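Local coordinates for protein mini spindles (Drosophila melanogaster, PDB 5VJC), which probably binds tubulin through arrayed TOG domains of HEAT repeats, promoting microtubule dynamics and mitotic spindle formation, at residues L8-K14 with A84-D90; L18-Q22 with L129-E133; L42-M46 with L91-W95. One frame throughout, in Å; residues are numbered along the deposited sequence.

Interaction 1: L8-K14 with A84-D90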
loop_
_atom_site.group_PDB
_atom_site.type_symbol
_atom_site.label_atom_id
_atom_site.label_comp_id
_atom_site.label_asym_id
_atom_site.label_seq_id
_atom_site.Cartn_x
_atom_site.Cartn_y
_atom_site.Cartn_z
ATOM N N LEU A 8 -2.761 -23.547 5.306
ATOM C CA LEU A 8 -1.661 -22.866 5.957
ATOM C C LEU A 8 -1.387 -23.541 7.288
ATOM O O LEU A 8 -2.314 -23.967 7.978
ATOM C CB LEU A 8 -1.984 -21.383 6.164
ATOM C CG LEU A 8 -2.224 -20.572 4.896
ATOM C CD1 LEU A 8 -2.603 -19.155 5.267
ATOM C CD2 LEU A 8 -0.985 -20.585 4.006
ATOM N N CYS A 9 -0.116 -23.636 7.650
ATOM C CA CYS A 9 0.240 -24.317 8.886
ATOM C C CYS A 9 0.600 -23.295 9.967
ATOM O O CYS A 9 1.440 -22.418 9.748
ATOM C CB CYS A 9 1.387 -25.301 8.621
ATOM S SG CYS A 9 2.056 -26.127 10.099
ATOM N N ALA A 10 -0.064 -23.378 11.119
ATOM C CA ALA A 10 0.329 -22.559 12.256
ATOM C C ALA A 10 1.663 -23.067 12.768
ATOM O O ALA A 10 1.758 -24.166 13.317
ATOM C CB ALA A 10 -0.720 -22.586 13.362
ATOM N N ASN A 11 2.700 -22.277 12.549
ATOM C CA ASN A 11 4.027 -22.613 13.020
ATOM C C ASN A 11 4.738 -21.311 13.298
ATOM O O ASN A 11 4.138 -20.236 13.152
ATOM C CB ASN A 11 4.774 -23.478 11.999
ATOM C CG ASN A 11 4.886 -22.814 10.637
ATOM O OD1 ASN A 11 5.101 -21.607 10.540
ATOM N ND2 ASN A 11 4.739 -23.608 9.570
ATOM N N SER A 12 6.003 -21.393 13.695
ATOM C CA SER A 12 6.765 -20.193 14.027
ATOM C C SER A 12 7.833 -19.912 12.980
ATOM O O SER A 12 8.837 -19.261 13.266
ATOM C CB SER A 12 7.413 -20.345 15.405
ATOM O OG SER A 12 8.375 -21.382 15.365
ATOM N N ALA A 13 7.625 -20.410 11.764
ATOM C CA ALA A 13 8.622 -20.265 10.712
ATOM C C ALA A 13 8.846 -18.799 10.294
ATOM O O ALA A 13 9.879 -18.462 9.705
ATOM C CB ALA A 13 8.234 -21.106 9.507
ATOM N N LYS A 14 7.901 -17.925 10.611
ATOM C CA LYS A 14 8.060 -16.520 10.257
ATOM C C LYS A 14 9.304 -15.935 10.926
ATOM O O LYS A 14 9.989 -15.083 10.351
ATOM C CB LYS A 14 6.801 -15.700 10.638
ATOM C CG LYS A 14 6.850 -14.254 10.156
ATOM C CD LYS A 14 5.773 -13.390 10.833
ATOM C CE LYS A 14 4.368 -13.721 10.293
ATOM N NZ LYS A 14 3.380 -12.852 11.008
ATOM N N ALA A 84 -3.361 -19.560 11.763
ATOM C CA ALA A 84 -2.491 -19.970 10.668
ATOM C C ALA A 84 -2.234 -18.816 9.679
ATOM O O ALA A 84 -1.096 -18.589 9.270
ATOM C CB ALA A 84 -3.086 -21.177 9.952
ATOM N N LEU A 85 -3.286 -18.079 9.325
ATOM C CA LEU A 85 -3.128 -16.896 8.471
ATOM C C LEU A 85 -2.061 -15.979 9.066
ATOM O O LEU A 85 -1.099 -15.641 8.384
ATOM C CB LEU A 85 -4.462 -16.142 8.288
ATOM C CG LEU A 85 -4.458 -15.016 7.236
ATOM C CD1 LEU A 85 -3.849 -13.726 7.769
ATOM C CD2 LEU A 85 -3.694 -15.492 6.023
ATOM N N VAL A 86 -2.205 -15.611 10.336
ATOM C CA VAL A 86 -1.225 -14.735 10.985
ATOM C C VAL A 86 0.203 -15.301 10.974
ATOM O O VAL A 86 1.169 -14.575 10.704
ATOM C CB VAL A 86 -1.632 -14.421 12.445
ATOM C CG1 VAL A 86 -0.528 -13.634 13.162
ATOM C CG2 VAL A 86 -2.953 -13.637 12.460
ATOM N N CYS A 87 0.334 -16.590 11.274
ATOM C CA CYS A 87 1.617 -17.284 11.182
ATOM C C CYS A 87 2.248 -17.217 9.777
ATOM O O CYS A 87 3.479 -17.279 9.628
ATOM C CB CYS A 87 1.443 -18.751 11.607
ATOM S SG CYS A 87 1.084 -18.947 13.369
ATOM N N ASN A 88 1.412 -17.111 8.747
ATOM C CA ASN A 88 1.922 -17.068 7.387
ATOM C C ASN A 88 1.643 -15.722 6.693
ATOM O O ASN A 88 1.770 -15.607 5.481
ATOM C CB ASN A 88 1.332 -18.222 6.575
ATOM C CG ASN A 88 1.782 -19.583 7.086
ATOM O OD1 ASN A 88 2.785 -20.108 6.632
ATOM N ND2 ASN A 88 1.038 -20.149 8.036
ATOM N N LEU A 89 1.302 -14.704 7.476
ATOM C CA LEU A 89 0.883 -13.419 6.908
ATOM C C LEU A 89 1.876 -12.841 5.907
ATOM O O LEU A 89 1.486 -12.343 4.844
ATOM C CB LEU A 89 0.654 -12.389 8.029
ATOM C CG LEU A 89 0.234 -10.980 7.575
ATOM C CD1 LEU A 89 -1.115 -10.991 6.804
ATOM C CD2 LEU A 89 0.195 -9.998 8.784
ATOM N N ASP A 90 3.155 -12.883 6.272
ATOM C CA ASP A 90 4.209 -12.297 5.450
ATOM C C ASP A 90 4.268 -12.959 4.063
ATOM O O ASP A 90 4.437 -12.268 3.041
ATOM C CB ASP A 90 5.570 -12.383 6.183
ATOM C CG ASP A 90 6.009 -13.833 6.479
ATOM O OD1 ASP A 90 5.200 -14.613 7.031
ATOM O OD2 ASP A 90 7.172 -14.186 6.154
HETATM O O HOH W 1 1.959 -22.744 6.168
HETATM O O HOH W 2 5.052 -18.185 11.874
HETATM O O HOH W 3 4.949 -19.936 8.374
#
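Polar groups of the loop at 8-12 and the first turn of helix 13-22 are matched here to the junction between helices 82-87 and 89-99. Asn88, which leaves helical geometry at that junction, is the main adaptor. Its ND2 donates to Cys9 O (2.9 Å, 156°) across the contact and to Ala84 O (2.9 Å, 168°) within its own segment, so both amide hydrogens are used. Its OD1 accepts from water 1 (2.8 Å), which in turn accepts from Cys9 N at 2.7 Å. Water 2 accepts from Lys14 N (3.1 Å) and donates to Asn11 O (2.6 Å) and Cys87 O (2.9 Å). Asn11 OD1 takes Ala13 N at 3.0 Å, an Asx turn that leads the loop into the helix. Lys14 is the knob among Val86, Cys87, Leu89 and Asp90: its NZ donates to Val86 O at 2.8 Å and also forms a salt bridge with Glu133, while Asp90 is paired with Arg17. Apolar packing accompanies these bonds, with Leu8 CB 4.0 Å from Ala84 CB and Leu8 CD1 3.9 Å from Leu85 CD2. Side chains and ordered waters supply partners for Cys9 N and O, Asn11 O and Cys87 O, and a second donor for Ala84 O, implying that directional bonds as well as 526 Å² of buried surface hold the N-terminal loop onto the all-helical, HEAT-repeat TOG fold.

Interaction 2: L18-Q22 with L129-E133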
loop_
_atom_site.group_PDB
_atom_site.type_symbol
_atom_site.label_atom_id
_atom_site.label_comp_id
_atom_site.label_asym_id
_atom_site.label_seq_id
_atom_site.Cartn_x
_atom_site.Cartn_y
_atom_site.Cartn_z
ATOM N N LEU A 18 12.061 -13.736 8.911
ATOM C CA LEU A 18 12.438 -12.378 9.274
ATOM C C LEU A 18 13.951 -12.303 9.522
ATOM O O LEU A 18 14.622 -11.394 9.028
ATOM C CB LEU A 18 11.662 -11.907 10.511
ATOM C CG LEU A 18 10.143 -11.734 10.408
ATOM C CD1 LEU A 18 9.536 -11.497 11.787
ATOM C CD2 LEU A 18 9.790 -10.586 9.482
ATOM N N LEU A 19 14.489 -13.272 10.260
ATOM C CA LEU A 19 15.947 -13.328 10.492
ATOM C C LEU A 19 16.739 -13.473 9.185
ATOM O O LEU A 19 17.734 -12.763 8.967
ATOM C CB LEU A 19 16.299 -14.478 11.445
ATOM C CG LEU A 19 15.865 -14.193 12.885
ATOM C CD1 LEU A 19 16.037 -15.421 13.750
ATOM C CD2 LEU A 19 16.646 -13.001 13.451
ATOM N N ASP A 20 16.304 -14.388 8.325
ATOM C CA ASP A 20 16.927 -14.549 7.004
ATOM C C ASP A 20 17.041 -13.216 6.280
ATOM O O ASP A 20 18.091 -12.896 5.732
ATOM C CB ASP A 20 16.145 -15.537 6.133
ATOM C CG ASP A 20 16.348 -16.981 6.561
ATOM O OD1 ASP A 20 17.256 -17.226 7.389
ATOM O OD2 ASP A 20 15.572 -17.859 6.101
ATOM N N GLU A 21 15.971 -12.420 6.284
ATOM C CA GLU A 21 16.016 -11.161 5.551
ATOM C C GLU A 21 16.950 -10.157 6.233
ATOM O O GLU A 21 17.770 -9.514 5.562
ATOM C CB GLU A 21 14.609 -10.556 5.393
ATOM C CG GLU A 21 14.470 -9.612 4.182
ATOM C CD GLU A 21 13.049 -9.067 3.980
ATOM O OE1 GLU A 21 12.618 -8.241 4.795
ATOM O OE2 GLU A 21 12.369 -9.455 2.998
ATOM N N GLN A 22 16.826 -10.020 7.557
ATOM C CA GLN A 22 17.654 -9.077 8.301
ATOM C C GLN A 22 19.134 -9.426 8.139
ATOM O O GLN A 22 19.993 -8.541 8.023
ATOM C CB GLN A 22 17.282 -9.058 9.795
ATOM C CG GLN A 22 15.899 -8.460 10.082
ATOM C CD GLN A 22 15.598 -7.268 9.200
ATOM O OE1 GLN A 22 14.877 -7.391 8.204
ATOM N NE2 GLN A 22 16.157 -6.109 9.550
ATOM N N LEU A 129 1.888 -5.251 12.659
ATOM C CA LEU A 129 2.731 -5.727 11.559
ATOM C C LEU A 129 4.213 -5.616 11.889
ATOM O O LEU A 129 4.678 -4.599 12.430
ATOM C CB LEU A 129 2.491 -4.962 10.251
ATOM C CG LEU A 129 1.221 -5.004 9.402
ATOM C CD1 LEU A 129 1.506 -4.359 8.038
ATOM C CD2 LEU A 129 0.691 -6.409 9.214
ATOM N N ALA A 130 4.958 -6.665 11.557
ATOM C CA ALA A 130 6.409 -6.574 11.571
ATOM C C ALA A 130 6.837 -5.482 10.592
ATOM O O ALA A 130 6.145 -5.228 9.593
ATOM C CB ALA A 130 7.034 -7.911 11.185
ATOM N N GLU A 131 7.963 -4.830 10.880
ATOM C CA GLU A 131 8.566 -3.869 9.957
ATOM C C GLU A 131 8.678 -4.461 8.526
ATOM O O GLU A 131 8.368 -3.793 7.526
ATOM C CB GLU A 131 9.940 -3.434 10.475
ATOM C CG GLU A 131 10.696 -2.551 9.525
ATOM C CD GLU A 131 9.949 -1.261 9.251
ATOM O OE1 GLU A 131 9.560 -0.610 10.245
ATOM O OE2 GLU A 131 9.727 -0.920 8.054
ATOM N N ASN A 132 9.058 -5.729 8.447
ATOM C CA ASN A 132 9.230 -6.396 7.155
ATOM C C ASN A 132 7.910 -6.612 6.433
ATOM O O ASN A 132 7.857 -6.503 5.224
ATOM C CB ASN A 132 9.924 -7.739 7.339
ATOM C CG ASN A 132 11.196 -7.614 8.138
ATOM O OD1 ASN A 132 11.178 -7.250 9.330
ATOM N ND2 ASN A 132 12.316 -7.897 7.488
ATOM N N GLU A 133 6.850 -6.922 7.180
ATOM C CA GLU A 133 5.548 -7.120 6.553
ATOM C C GLU A 133 5.048 -5.814 5.923
ATOM O O GLU A 133 4.692 -5.793 4.741
ATOM C CB GLU A 133 4.540 -7.678 7.556
ATOM C CG GLU A 133 4.835 -9.143 7.901
ATOM C CD GLU A 133 4.097 -9.652 9.115
ATOM O OE1 GLU A 133 3.803 -8.854 10.036
ATOM O OE2 GLU A 133 3.823 -10.871 9.155
HETATM O O HOH W 4 9.526 -9.149 3.855
HETATM O O HOH W 5 10.668 -6.613 4.042
#
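Asn132 and Leu18 account for most of the 210 Å² buried here, at 88 and 60 Å²: Asn132 hydrogen-bonds to the end of helix 13-22 and also receives the Leu18 methyl. Asn132 lies in the first turn of helix 131-142 with its CA-to-CB bond toward helix 13-22. Its ND2 donates to Glu21 OE1 (2.7 Å, 160°) and to Gln22 OE1 (2.7 Å, 158°), so one amide group bridges two consecutive side chains. Leu18, one turn earlier, reaches over with CD2, which lies 3.6 Å from Asn132 CG and 4.2 Å from Ala130 CB. The backbones stay apart, the nearest CA atoms being those of Leu18 and Asn132 at 7.1 Å. Water 5 lies 2.6 Å from Glu21 OE1 and 3.1 Å from Asn132 O. Glu21 OE2 has a further partner in the backbone N of Trp29. Glu133 OE1 accepts from Ala130 N at 2.9 Å, while its OE2 forms a salt bridge with Lys14. This surface contact packs helix 13-22 onto the start of helix 131-142 in the HEAT-repeat TOG fold, and helix 89-99 touches both partners, through Lys94 against Glu21 and through Leu89 and Asp90 against Glu133.

Interaction 3: L42-M46 with L91-W95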
loop_
_atom_site.group_PDB
_atom_site.type_symbol
_atom_site.label_atom_id
_atom_site.label_comp_id
_atom_site.label_asym_id
_atom_site.label_seq_id
_atom_site.Cartn_x
_atom_site.Cartn_y
_atom_site.Cartn_z
ATOM N N LEU A 42 9.980 -16.799 -2.873
ATOM C CA LEU A 42 8.692 -16.950 -2.189
ATOM C C LEU A 42 8.206 -18.414 -2.214
ATOM O O LEU A 42 7.654 -18.923 -1.226
ATOM C CB LEU A 42 7.624 -16.046 -2.815
ATOM C CG LEU A 42 6.261 -16.101 -2.134
ATOM C CD1 LEU A 42 6.369 -15.633 -0.674
ATOM C CD2 LEU A 42 5.243 -15.239 -2.904
ATOM N N ARG A 43 8.370 -19.075 -3.349
ATOM C CA ARG A 43 7.932 -20.458 -3.434
ATOM C C ARG A 43 8.772 -21.345 -2.487
ATOM O O ARG A 43 8.234 -22.189 -1.781
ATOM C CB ARG A 43 8.009 -20.969 -4.876
ATOM C CG ARG A 43 7.416 -22.373 -5.020
ATOM C CD ARG A 43 7.423 -22.918 -6.472
ATOM N NE ARG A 43 6.683 -24.182 -6.489
ATOM C CZ ARG A 43 5.812 -24.549 -7.431
ATOM N NH1 ARG A 43 5.575 -23.755 -8.476
ATOM N NH2 ARG A 43 5.185 -25.720 -7.327
ATOM N N ASP A 44 10.083 -21.121 -2.465
ATOM C CA ASP A 44 10.974 -21.794 -1.503
ATOM C C ASP A 44 10.503 -21.625 -0.059
ATOM O O ASP A 44 10.378 -22.601 0.691
ATOM C CB ASP A 44 12.398 -21.255 -1.645
ATOM C CG ASP A 44 13.154 -21.893 -2.812
ATOM O OD1 ASP A 44 12.535 -22.699 -3.537
ATOM O OD2 ASP A 44 14.356 -21.585 -3.013
ATOM N N GLN A 45 10.222 -20.380 0.329
ATOM C CA GLN A 45 9.790 -20.084 1.692
ATOM C C GLN A 45 8.448 -20.708 2.019
ATOM O O GLN A 45 8.225 -21.134 3.147
ATOM C CB GLN A 45 9.713 -18.576 1.926
ATOM C CG GLN A 45 11.078 -17.899 1.985
ATOM C CD GLN A 45 10.949 -16.416 2.244
ATOM O OE1 GLN A 45 10.024 -15.765 1.733
ATOM N NE2 GLN A 45 11.850 -15.871 3.053
ATOM N N MET A 46 7.543 -20.755 1.044
ATOM C CA MET A 46 6.243 -21.376 1.303
ATOM C C MET A 46 6.410 -22.885 1.465
ATOM O O MET A 46 5.735 -23.509 2.290
ATOM C CB MET A 46 5.250 -21.085 0.185
ATOM C CG MET A 46 4.647 -19.678 0.228
ATOM S SD MET A 46 3.502 -19.534 -1.137
ATOM C CE MET A 46 2.918 -17.835 -0.884
ATOM N N LEU A 91 4.086 -14.281 4.015
ATOM C CA LEU A 91 4.073 -15.016 2.748
ATOM C C LEU A 91 2.854 -14.632 1.905
ATOM O O LEU A 91 2.949 -14.480 0.687
ATOM C CB LEU A 91 4.054 -16.536 2.993
ATOM C CG LEU A 91 5.220 -17.050 3.855
ATOM C CD1 LEU A 91 5.037 -18.540 4.221
ATOM C CD2 LEU A 91 6.493 -16.835 3.066
ATOM N N ILE A 92 1.710 -14.514 2.558
ATOM C CA ILE A 92 0.472 -14.196 1.838
ATOM C C ILE A 92 0.504 -12.760 1.301
ATOM O O ILE A 92 0.073 -12.517 0.166
ATOM C CB ILE A 92 -0.771 -14.386 2.722
ATOM C CG1 ILE A 92 -0.927 -15.863 3.119
ATOM C CG2 ILE A 92 -2.023 -13.924 1.998
ATOM C CD1 ILE A 92 -0.881 -16.813 1.945
ATOM N N LEU A 93 1.018 -11.822 2.104
ATOM C CA LEU A 93 1.169 -10.443 1.646
ATOM C C LEU A 93 2.108 -10.403 0.442
ATOM O O LEU A 93 1.800 -9.740 -0.557
ATOM C CB LEU A 93 1.676 -9.513 2.768
ATOM C CG LEU A 93 0.705 -9.287 3.943
ATOM C CD1 LEU A 93 1.328 -8.429 5.033
ATOM C CD2 LEU A 93 -0.654 -8.660 3.463
ATOM N N LYS A 94 3.234 -11.122 0.525
ATOM C CA LYS A 94 4.180 -11.195 -0.597
ATOM C C LYS A 94 3.534 -11.744 -1.854
ATOM O O LYS A 94 3.778 -11.234 -2.955
ATOM C CB LYS A 94 5.397 -12.057 -0.254
ATOM C CG LYS A 94 6.407 -11.381 0.662
ATOM C CD LYS A 94 7.551 -12.334 1.053
ATOM C CE LYS A 94 8.594 -11.584 1.878
ATOM N NZ LYS A 94 9.751 -12.454 2.255
ATOM N N TRP A 95 2.729 -12.789 -1.705
ATOM C CA TRP A 95 2.101 -13.404 -2.880
ATOM C C TRP A 95 1.143 -12.399 -3.544
ATOM O O TRP A 95 1.048 -12.335 -4.762
ATOM C CB TRP A 95 1.341 -14.686 -2.515
ATOM C CG TRP A 95 0.654 -15.305 -3.712
ATOM C CD1 TRP A 95 1.251 -15.977 -4.745
ATOM C CD2 TRP A 95 -0.753 -15.285 -4.009
ATOM N NE1 TRP A 95 0.301 -16.375 -5.664
ATOM C CE2 TRP A 95 -0.934 -15.971 -5.230
ATOM C CE3 TRP A 95 -1.878 -14.768 -3.353
ATOM C CZ2 TRP A 95 -2.186 -16.136 -5.814
ATOM C CZ3 TRP A 95 -3.129 -14.933 -3.940
ATOM C CH2 TRP A 95 -3.271 -15.610 -5.153
HETATM O O HOH W 6 11.821 -13.272 4.341
#
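This is a buried, nearly antiparallel helix-helix contact within the N-terminal part of the all-helical TOG domain, between helices 36-48 and 89-99. The axes of the two short segments approach to 10.7 Å at a signed crossing angle of -154°, and side chains fill the space between them. Leu42 CD1 lies 3.9 Å from Leu91 CD2 and 3.7 Å from Lys94 CB, while Leu42 CD2 comes 4.0 Å from Trp95 CB and meets the indole near its plane, at the edge. Met46, extended along chi2 and chi3, brings CE to 3.9 Å from Trp95 CB. A polar margin completes the interface: Lys94 NZ makes a weak hydrogen bond to Gln45 OE1 (3.4 Å), and water 6 accepts from Gln45 NE2 at 2.9 Å. Trp95 NE1 bonds instead to Met59 O. Around this pair, helix 53-59 packs on Met46, helix 64-77 receives the Trp95 side chain, and helix 13-22 contributes Arg17 beside Gln45 and Leu91.

Overall arrangement
The three contacts cluster on one side of the chain's centre, with interaction 3 about 11 Å from interaction 1 and 13 Å from interaction 2, centre to centre; interactions 1 and 2 are also 13 Å apart. Interactions 1 and 2 share helix 13-22, while 1 and 3 share helix 89-99. The first segments follow in the order 8-14, 18-22, 42-46; the second run 84-90, 91-95, 129-133. Side chains link each pair: Leu89 CD2 lies 3.6 Å from Leu129 CD2, Leu85 CD2 4.0 Å from Ile92 CG1 and Glu133 CB 4.2 Å from Leu93 CD1. Together they tie the N-terminal helices to later helices of the HEAT-repeat array, consistent with one packed unit at this end.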